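Local coordinates for protein beta-mannosidase (Hypocrea lixii, PDB 4UOJ) that probably hydrolyses terminal, non-reducing beta-D-mannose residues in beta-mannosides as a family 2 glycoside hydrolase, at residues 579-584 and 654-659; 749-754 and 807-812. All coordinates share one frame; numbering follows the deposited sequence.

Contact 1: 579-584 and 654-659; sequences VSFDTS and RYYPTP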
# COMPACT_ATOMS: atom_id res chain seq x y z
N VAL A 579 -13.59 7.98 -23.34
CA VAL A 579 -12.22 8.50 -23.41
C VAL A 579 -11.20 7.63 -22.64
O VAL A 579 -10.05 8.02 -22.53
CB VAL A 579 -12.13 9.99 -23.01
CG1 VAL A 579 -12.94 10.87 -23.96
CG2 VAL A 579 -12.54 10.22 -21.55
N SER A 580 -11.63 6.46 -22.16
CA SER A 580 -10.81 5.54 -21.34
C SER A 580 -9.47 5.14 -21.95
O SER A 580 -8.51 5.00 -21.21
CB SER A 580 -11.62 4.29 -20.98
OG SER A 580 -12.67 4.62 -20.09
N PHE A 581 -9.43 5.00 -23.26
CA PHE A 581 -8.22 4.69 -23.98
C PHE A 581 -7.69 5.86 -24.83
O PHE A 581 -6.89 5.66 -25.69
CB PHE A 581 -8.43 3.44 -24.82
CG PHE A 581 -8.89 2.28 -24.02
CD1 PHE A 581 -8.00 1.53 -23.29
CD2 PHE A 581 -10.23 1.97 -23.95
CE1 PHE A 581 -8.43 0.48 -22.52
CE2 PHE A 581 -10.66 0.92 -23.19
CZ PHE A 581 -9.76 0.18 -22.47
N ASP A 582 -8.16 7.07 -24.57
CA ASP A 582 -7.69 8.24 -25.30
C ASP A 582 -6.61 8.94 -24.47
O ASP A 582 -6.87 9.44 -23.42
CB ASP A 582 -8.88 9.15 -25.60
CG ASP A 582 -8.51 10.42 -26.36
OD1 ASP A 582 -7.45 10.54 -26.95
OD2 ASP A 582 -9.33 11.32 -26.38
N THR A 583 -5.38 8.93 -24.96
CA THR A 583 -4.26 9.44 -24.19
C THR A 583 -4.28 10.92 -23.97
O THR A 583 -3.71 11.39 -23.03
CB THR A 583 -2.88 9.02 -24.72
OG1 THR A 583 -2.69 9.53 -26.04
CG2 THR A 583 -2.76 7.55 -24.75
N SER A 584 -4.93 11.65 -24.87
CA SER A 584 -5.06 13.11 -24.74
C SER A 584 -5.90 13.49 -23.49
O SER A 584 -5.82 14.62 -23.02
CB SER A 584 -5.63 13.72 -26.02
OG SER A 584 -6.93 13.22 -26.29
N ARG A 654 -19.23 -0.95 -24.27
CA ARG A 654 -18.53 -0.14 -25.24
C ARG A 654 -17.41 -0.89 -25.95
O ARG A 654 -17.25 -0.68 -27.15
CB ARG A 654 -17.99 1.15 -24.57
CG ARG A 654 -17.56 2.22 -25.58
CD ARG A 654 -17.17 3.53 -24.93
NE ARG A 654 -18.31 4.32 -24.46
CZ ARG A 654 -18.93 5.25 -25.19
NH1 ARG A 654 -18.54 5.50 -26.43
NH2 ARG A 654 -19.95 5.92 -24.67
N TYR A 655 -16.65 -1.74 -25.23
CA TYR A 655 -15.43 -2.35 -25.76
C TYR A 655 -15.29 -3.87 -25.77
O TYR A 655 -14.44 -4.39 -26.50
CB TYR A 655 -14.22 -1.80 -25.00
CG TYR A 655 -14.10 -0.29 -24.97
CD1 TYR A 655 -13.57 0.41 -26.04
CD2 TYR A 655 -14.46 0.42 -23.83
CE1 TYR A 655 -13.44 1.79 -26.00
CE2 TYR A 655 -14.32 1.79 -23.77
CZ TYR A 655 -13.81 2.48 -24.86
OH TYR A 655 -13.67 3.85 -24.85
N TYR A 656 -16.05 -4.59 -24.94
CA TYR A 656 -15.87 -6.03 -24.80
C TYR A 656 -17.10 -6.85 -25.15
O TYR A 656 -18.22 -6.37 -24.99
CB TYR A 656 -15.33 -6.37 -23.38
CG TYR A 656 -13.99 -5.74 -23.15
CD1 TYR A 656 -13.89 -4.42 -22.72
CD2 TYR A 656 -12.82 -6.43 -23.45
CE1 TYR A 656 -12.64 -3.80 -22.59
CE2 TYR A 656 -11.58 -5.82 -23.31
CZ TYR A 656 -11.49 -4.50 -22.91
OH TYR A 656 -10.27 -3.87 -22.78
N PRO A 657 -16.90 -8.10 -25.62
CA PRO A 657 -18.06 -8.97 -25.88
C PRO A 657 -18.97 -9.06 -24.66
O PRO A 657 -18.48 -9.24 -23.56
CB PRO A 657 -17.41 -10.33 -26.17
CG PRO A 657 -16.07 -9.98 -26.70
CD PRO A 657 -15.64 -8.80 -25.88
N THR A 658 -20.27 -8.84 -24.85
CA THR A 658 -21.25 -8.87 -23.75
C THR A 658 -21.80 -10.30 -23.55
O THR A 658 -22.53 -10.79 -24.41
CB THR A 658 -22.38 -7.85 -23.97
OG1 THR A 658 -22.97 -8.08 -25.25
CG2 THR A 658 -21.91 -6.40 -23.87
N PRO A 659 -21.48 -10.95 -22.42
CA PRO A 659 -21.98 -12.30 -22.21
C PRO A 659 -23.50 -12.44 -22.12
O PRO A 659 -24.21 -11.51 -21.72
CB PRO A 659 -21.28 -12.75 -20.93
CG PRO A 659 -20.12 -11.83 -20.78
CD PRO A 659 -20.62 -10.53 -21.31
O HOH W 1 -11.45 5.53 -25.36
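F581 and Y655 meet as a T-shaped (edge-to-face) pair, planes 83° and centroids 4.9 Å apart. F581 supplies the edge: its CE2 sits over the centre of the Y655 ring, and its CD2 comes within 3.7 Å of Y655 CZ. Against the other face of Y655, offset toward the rim, lies the aliphatic CG of R654, whose NE bonds to T577. A type I turn from V579 to D582 presents F581, and chi1 of -55°, with CG beside the backbone N, turns the ring edge toward Y655. Tyrosine suits its place by joining a broad apolar face to one hydroxyl at its far end: Y655 OH bonds to T577 O and receives a hydrogen bond at 2.8 Å from a water that in turn accepts from F581 N at 3.0 Å. A phenylalanine in place of Y655 would keep the ring but would probably leave that water and T577 O without their hydroxyl partner. W853 meets Y655 edge-to-face. Y656, just past helix 638-655, brings its OH near F581 CZ and bonds to D681 of helix 664-692, whose F678 also meets the F581 ring; both helices probably belong to the catalytic (beta/alpha)8 barrel domain.

Contact 2: 749-754 and 807-812; sequences TANELE and NIQSDL. With CD (cadmium ion), chain B.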
# COMPACT_ATOMS: atom_id res chain seq x y z
N THR A 749 -8.82 8.20 -33.46
CA THR A 749 -9.51 9.26 -34.21
C THR A 749 -8.70 9.63 -35.47
O THR A 749 -9.29 9.89 -36.52
CB THR A 749 -9.83 10.48 -33.31
OG1 THR A 749 -8.68 10.82 -32.52
CG2 THR A 749 -11.04 10.21 -32.39
N ALA A 750 -7.35 9.61 -35.37
CA ALA A 750 -6.43 9.88 -36.48
C ALA A 750 -6.03 8.60 -37.23
O ALA A 750 -5.42 8.69 -38.29
CB ALA A 750 -5.18 10.59 -35.97
N ASN A 751 -6.37 7.42 -36.68
CA ASN A 751 -6.04 6.08 -37.22
C ASN A 751 -4.52 5.84 -37.33
O ASN A 751 -4.04 5.20 -38.27
CB ASN A 751 -6.78 5.80 -38.55
CG ASN A 751 -7.60 4.51 -38.53
OD1 ASN A 751 -8.53 4.36 -37.73
ND2 ASN A 751 -7.29 3.59 -39.41
N GLU A 752 -3.77 6.35 -36.35
CA GLU A 752 -2.31 6.25 -36.30
C GLU A 752 -1.84 5.30 -35.20
O GLU A 752 -2.36 5.31 -34.10
CB GLU A 752 -1.69 7.64 -36.11
CG GLU A 752 -0.23 7.74 -36.53
CD GLU A 752 0.01 7.90 -38.02
OE1 GLU A 752 -0.89 8.42 -38.73
OE2 GLU A 752 1.12 7.53 -38.48
N LEU A 753 -0.86 4.47 -35.54
CA LEU A 753 -0.24 3.52 -34.63
C LEU A 753 1.20 3.95 -34.38
O LEU A 753 1.94 4.25 -35.33
CB LEU A 753 -0.29 2.09 -35.19
CG LEU A 753 0.51 0.98 -34.46
CD1 LEU A 753 -0.03 0.71 -33.05
CD2 LEU A 753 0.52 -0.30 -35.28
N GLU A 754 1.58 4.01 -33.10
CA GLU A 754 2.93 4.33 -32.67
C GLU A 754 3.40 3.21 -31.74
O GLU A 754 2.71 2.88 -30.80
CB GLU A 754 2.98 5.67 -31.91
CG GLU A 754 3.01 6.91 -32.80
CD GLU A 754 3.02 8.22 -32.04
OE1 GLU A 754 3.64 8.30 -30.97
OE2 GLU A 754 2.46 9.21 -32.53
N ASN A 807 0.11 4.89 -40.24
CA ASN A 807 -1.33 5.09 -40.39
C ASN A 807 -1.89 3.75 -40.84
O ASN A 807 -1.42 3.20 -41.82
CB ASN A 807 -1.62 6.19 -41.40
CG ASN A 807 -3.08 6.58 -41.44
OD1 ASN A 807 -3.92 5.90 -42.03
ND2 ASN A 807 -3.39 7.70 -40.81
N ILE A 808 -2.87 3.21 -40.09
CA ILE A 808 -3.49 1.90 -40.37
C ILE A 808 -4.14 1.84 -41.76
O ILE A 808 -4.19 0.76 -42.35
CB ILE A 808 -4.45 1.50 -39.20
CG1 ILE A 808 -3.63 1.13 -37.95
CG2 ILE A 808 -5.38 0.34 -39.54
CD1 ILE A 808 -4.07 1.84 -36.68
N GLN A 809 -4.57 2.99 -42.30
CA GLN A 809 -5.20 3.10 -43.62
C GLN A 809 -4.21 3.51 -44.72
O GLN A 809 -4.07 2.81 -45.72
CB GLN A 809 -6.39 4.07 -43.54
CG GLN A 809 -7.48 3.85 -44.60
CD GLN A 809 -8.26 2.57 -44.39
OE1 GLN A 809 -8.51 2.13 -43.26
NE2 GLN A 809 -8.67 1.94 -45.49
N SER A 810 -3.51 4.65 -44.52
CA SER A 810 -2.56 5.24 -45.48
C SER A 810 -1.24 4.48 -45.63
O SER A 810 -0.79 4.28 -46.74
CB SER A 810 -2.26 6.70 -45.14
OG SER A 810 -3.43 7.50 -45.17
N ASP A 811 -0.61 4.12 -44.51
CA ASP A 811 0.72 3.46 -44.51
C ASP A 811 0.68 1.92 -44.46
O ASP A 811 1.65 1.28 -44.85
CB ASP A 811 1.61 4.01 -43.38
CG ASP A 811 1.86 5.50 -43.45
OD1 ASP A 811 2.17 6.03 -44.55
OD2 ASP A 811 1.77 6.16 -42.40
N LEU A 812 -0.42 1.34 -43.98
CA LEU A 812 -0.54 -0.13 -43.85
C LEU A 812 -1.58 -0.70 -44.81
O LEU A 812 -2.47 0.01 -45.28
CB LEU A 812 -0.88 -0.55 -42.39
CG LEU A 812 0.08 -0.14 -41.27
CD1 LEU A 812 -0.48 -0.57 -39.92
CD2 LEU A 812 1.47 -0.72 -41.47
CD CD B . 2.48 8.21 -41.59
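N751 and I808, each one residue beyond a strand end, tie together the neighbouring antiparallel strands 752-759 and 799-807 of the Ig-like domain through the backbone bond from I808 N to N751 O (2.9 Å). N751 and E752 together face N747, which makes a G1 beta bulge; N751 takes its left-handed backbone conformation, one that asparagine tolerates well. Next to it E752 and N807 form a non-hydrogen-bonded antiparallel pair.

The tight part gathers round N751. Its O also takes a CA-H...O contact from N807 CA at 3.4 Å, and its ND2 lies 3.5 Å from I808 CB, the two side chains crossing at about a right angle. Behind this lies the buried apolar side: I808 CD1 reaches L753 CB at 4.1 Å, and both side chains touch F849 of strand 841-849. Branched aliphatic residues suit such a core.

The polar side, with Q809 and S810 exposed, is looser. N807 ND2 gives a weak bond to E752 OE1, 3.3 Å long, with the amide and carboxylate planes 67° apart. E752 is bent at chi2 (80°), which turns its carboxylate back over N807. The other end of the amide is gripped more firmly: N807 OD1 accepts from Q809 N in an Asx turn and from S810 N at 2.8 Å, from opposite faces, which keeps the amide from turning.

Asparagine suits the place, an acceptor for the turn and a donor for the glutamate. D811 brings a second carboxylate near that of E752; a cadmium ion, bound by D811 OD2 at 2.3 Å and 3.5 Å from E752 OE2, too far for a metal bond, probably eases their repulsion. D811 OD2 also accepts from N807 N on its anti side, 19° out of the carboxylate plane.

Both segments of contact 1 precede those of contact 2 in the chain, and their centres lie about 19 Å apart on the same side of the chain's centre; the nearest atoms are about 6 Å apart and do not touch. Contact 1 joins a loop to the end of helix 638-655, beside helix 664-692, whereas contact 2 lies in the Ig-like domain on the sheet of strands 740-747, 752-759 and 799-807. They share no strand or helix, yet their surroundings meet: the side chain of D582 touches Y748, and strand 841-849, which packs on contact 2, leads on in sequence to W853 and N855 beside contact 1. The two thus lie near the junction between this helical region and the Ig-like domain.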